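Local coordinates for protein putative beta-glucosidase (PDB 5WAB) that hydrolyses beta-glucosidic linkages as a family 3 glycoside hydrolase, and probably also releases terminal arabinopyranose from ginsenosides, at residues I553-A566 with I655-G667. Numbering follows the deposited sequence.
Sequences IDGVNVAKTGANTA and IAAVAVVTLDGDG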
# COMPACT_ATOMS: atom_id res chain seq x y z
N ILE A 553 -0.06 20.65 18.80
CA ILE A 553 -1.41 20.72 18.26
C ILE A 553 -2.32 21.38 19.29
O ILE A 553 -2.36 20.95 20.45
CB ILE A 553 -1.94 19.33 17.86
CG1 ILE A 553 -1.09 18.75 16.73
CG2 ILE A 553 -3.39 19.40 17.45
CD1 ILE A 553 -1.48 17.35 16.35
N ASP A 554 -3.02 22.42 18.87
CA ASP A 554 -4.01 23.06 19.72
C ASP A 554 -5.14 23.58 18.84
O ASP A 554 -5.15 23.37 17.63
CB ASP A 554 -3.38 24.17 20.57
CG ASP A 554 -2.64 25.20 19.74
OD1 ASP A 554 -2.70 25.13 18.49
OD2 ASP A 554 -2.01 26.11 20.34
N GLY A 555 -6.07 24.30 19.45
CA GLY A 555 -7.20 24.82 18.70
C GLY A 555 -8.05 23.74 18.06
O GLY A 555 -8.69 24.00 17.03
N VAL A 556 -8.07 22.54 18.63
CA VAL A 556 -8.83 21.44 18.06
C VAL A 556 -10.31 21.68 18.34
O VAL A 556 -10.71 21.86 19.49
CB VAL A 556 -8.37 20.09 18.61
CG1 VAL A 556 -9.23 18.97 18.07
CG2 VAL A 556 -6.91 19.85 18.27
N ASN A 557 -11.12 21.69 17.29
CA ASN A 557 -12.56 21.88 17.42
C ASN A 557 -13.27 20.92 16.48
O ASN A 557 -12.99 20.90 15.28
CB ASN A 557 -12.95 23.33 17.12
CG ASN A 557 -14.41 23.60 17.41
OD1 ASN A 557 -15.24 23.63 16.50
ND2 ASN A 557 -14.74 23.79 18.68
N VAL A 558 -14.17 20.12 17.03
CA VAL A 558 -14.97 19.18 16.26
C VAL A 558 -16.41 19.66 16.33
O VAL A 558 -16.94 19.90 17.42
CB VAL A 558 -14.81 17.74 16.77
CG1 VAL A 558 -15.58 16.77 15.90
CG2 VAL A 558 -13.34 17.36 16.84
N ALA A 559 -17.05 19.81 15.17
CA ALA A 559 -18.41 20.33 15.10
C ALA A 559 -19.26 19.40 14.24
O ALA A 559 -18.82 18.91 13.20
CB ALA A 559 -18.43 21.75 14.53
N LYS A 560 -20.48 19.16 14.70
CA LYS A 560 -21.44 18.37 13.94
C LYS A 560 -21.97 19.19 12.77
O LYS A 560 -22.31 20.37 12.93
CB LYS A 560 -22.57 17.92 14.86
CG LYS A 560 -23.54 16.91 14.30
CD LYS A 560 -24.50 16.48 15.41
CE LYS A 560 -25.51 15.44 14.93
NZ LYS A 560 -26.40 15.00 16.03
N THR A 561 -22.00 18.59 11.58
CA THR A 561 -22.44 19.28 10.37
C THR A 561 -23.68 18.67 9.73
O THR A 561 -24.06 19.07 8.63
CB THR A 561 -21.30 19.33 9.34
OG1 THR A 561 -20.87 18.00 9.03
CG2 THR A 561 -20.14 20.15 9.89
N GLY A 562 -24.30 17.70 10.38
CA GLY A 562 -25.48 17.06 9.82
C GLY A 562 -26.02 16.05 10.80
O GLY A 562 -25.59 15.98 11.95
N ALA A 563 -27.01 15.27 10.34
CA ALA A 563 -27.56 14.22 11.18
C ALA A 563 -26.49 13.22 11.59
O ALA A 563 -26.51 12.71 12.72
CB ALA A 563 -28.71 13.52 10.46
N ASN A 564 -25.55 12.91 10.69
CA ASN A 564 -24.53 11.91 10.96
C ASN A 564 -23.19 12.30 10.35
O ASN A 564 -22.44 11.45 9.85
CB ASN A 564 -24.95 10.53 10.46
CG ASN A 564 -26.20 10.02 11.14
OD1 ASN A 564 -26.17 9.65 12.31
ND2 ASN A 564 -27.31 10.01 10.40
N THR A 565 -22.86 13.59 10.38
CA THR A 565 -21.56 14.05 9.88
C THR A 565 -20.98 15.07 10.85
O THR A 565 -21.70 15.75 11.59
CB THR A 565 -21.65 14.68 8.49
OG1 THR A 565 -22.57 15.79 8.52
CG2 THR A 565 -22.10 13.65 7.46
N ALA A 566 -19.65 15.18 10.82
CA ALA A 566 -18.94 16.09 11.69
C ALA A 566 -17.79 16.72 10.91
O ALA A 566 -17.45 16.29 9.80
CB ALA A 566 -18.42 15.37 12.94
N ILE A 655 -2.20 10.82 20.86
CA ILE A 655 -3.38 11.64 20.65
C ILE A 655 -3.17 12.96 21.37
O ILE A 655 -2.84 12.99 22.56
CB ILE A 655 -4.64 10.93 21.15
CG1 ILE A 655 -4.81 9.58 20.44
CG2 ILE A 655 -5.86 11.82 20.94
CD1 ILE A 655 -4.81 9.68 18.93
N ALA A 656 -3.34 14.06 20.64
CA ALA A 656 -3.13 15.38 21.23
C ALA A 656 -4.40 15.93 21.85
O ALA A 656 -4.35 16.57 22.91
CB ALA A 656 -2.60 16.35 20.17
N ALA A 657 -5.55 15.70 21.22
CA ALA A 657 -6.81 16.23 21.72
C ALA A 657 -7.93 15.32 21.26
O ALA A 657 -7.82 14.64 20.24
CB ALA A 657 -7.05 17.66 21.25
N VAL A 658 -9.02 15.31 22.04
CA VAL A 658 -10.21 14.53 21.70
C VAL A 658 -11.43 15.42 21.91
O VAL A 658 -11.38 16.44 22.60
CB VAL A 658 -10.33 13.23 22.53
CG1 VAL A 658 -9.13 12.33 22.29
CG2 VAL A 658 -10.48 13.56 24.01
N ALA A 659 -12.52 15.03 21.27
CA ALA A 659 -13.80 15.71 21.41
C ALA A 659 -14.90 14.73 21.05
O ALA A 659 -14.73 13.90 20.16
CB ALA A 659 -13.88 16.96 20.53
N VAL A 660 -16.02 14.83 21.75
CA VAL A 660 -17.13 13.89 21.61
C VAL A 660 -18.21 14.53 20.76
O VAL A 660 -18.59 15.69 20.99
CB VAL A 660 -17.68 13.47 22.98
CG1 VAL A 660 -18.90 12.57 22.82
CG2 VAL A 660 -16.60 12.76 23.79
N VAL A 661 -18.69 13.80 19.76
CA VAL A 661 -19.85 14.20 18.98
C VAL A 661 -20.93 13.14 19.14
O VAL A 661 -20.64 11.95 19.28
CB VAL A 661 -19.52 14.44 17.50
CG1 VAL A 661 -18.53 15.56 17.37
CG2 VAL A 661 -18.95 13.18 16.87
N THR A 662 -22.18 13.59 19.12
CA THR A 662 -23.34 12.72 19.24
C THR A 662 -24.10 12.73 17.91
O THR A 662 -24.53 13.79 17.45
CB THR A 662 -24.24 13.18 20.38
OG1 THR A 662 -23.46 13.26 21.59
CG2 THR A 662 -25.38 12.19 20.60
N LEU A 663 -24.22 11.57 17.29
CA LEU A 663 -24.90 11.45 16.00
C LEU A 663 -26.30 10.88 16.18
O LEU A 663 -26.62 10.25 17.18
CB LEU A 663 -24.09 10.56 15.06
CG LEU A 663 -22.63 10.97 14.86
CD1 LEU A 663 -22.00 10.08 13.81
CD2 LEU A 663 -22.52 12.44 14.48
N ASP A 664 -27.16 11.14 15.18
CA ASP A 664 -28.56 10.73 15.26
C ASP A 664 -28.79 9.28 14.85
O ASP A 664 -29.83 8.71 15.23
CB ASP A 664 -29.44 11.61 14.37
CG ASP A 664 -29.25 13.08 14.61
OD1 ASP A 664 -28.70 13.46 15.67
OD2 ASP A 664 -29.68 13.87 13.74
N GLY A 665 -27.88 8.67 14.12
CA GLY A 665 -28.19 7.41 13.46
C GLY A 665 -28.87 7.62 12.12
O GLY A 665 -29.55 8.62 11.88
N ASP A 666 -28.69 6.65 11.23
CA ASP A 666 -29.17 6.79 9.85
C ASP A 666 -30.62 6.39 9.67
O ASP A 666 -31.12 6.43 8.54
CB ASP A 666 -28.28 6.00 8.89
CG ASP A 666 -28.17 4.54 9.25
OD1 ASP A 666 -29.07 4.01 9.93
OD2 ASP A 666 -27.18 3.91 8.83
N GLY A 667 -31.31 5.97 10.73
CA GLY A 667 -32.72 5.70 10.65
C GLY A 667 -33.13 4.41 9.98
O GLY A 667 -34.33 4.18 9.81
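Val558 meets Val661 where strands 553-560 and 655-663 lie face to face, their axes 7.0 Å apart and only 13° from parallel. The two valines cross at about a right angle, CG1 of Val558 lying 3.5 Å from CG1 of Val661. Val558 carries that methyl anti to its own backbone nitrogen (chi1 -177°), leaving CG2 to rest on Ala659 CB at 3.8 Å. Further back, Val556 CG2 covers Ala657 CB and Ile553 CB sits over Ala656 CB. These small alanines are consistent with so close an approach of strands that share no backbone hydrogen bonds here. Ala656 and Ala657 can both face the opposite sheet because they form a classic beta bulge opposite Val648.

The solvent side is looser and polar. Lys560 suits this rim because its fully extended chain carries CD and CE past Thr662 O and brings NZ to Thr662 O (2.6 Å) and to Asp664 OD1 (2.8 Å), a salt bridge that reaches the carboxylate from above its plane. Further along, the backbones do join: Asp664 N gives Ala563 O a nearly straight bond.

On the inner side, buried Asn564, which can both donate and accept, spends its amide on Gly665: ND2 reaches Gly665 O at 3.0 Å from above the carbonyl plane, while OD1 takes a weak bond from Gly665 N. Glycine suits this backbone (phi 85°), which would jam a CB against the preceding carbonyl O. Leu663 packs towards Tyr644 and Val639.

Outermost strands of a three-stranded and a four-stranded antiparallel sheet stacked in this way are characteristic of the fibronectin type III-like beta-sandwich of family 3 glycosidases.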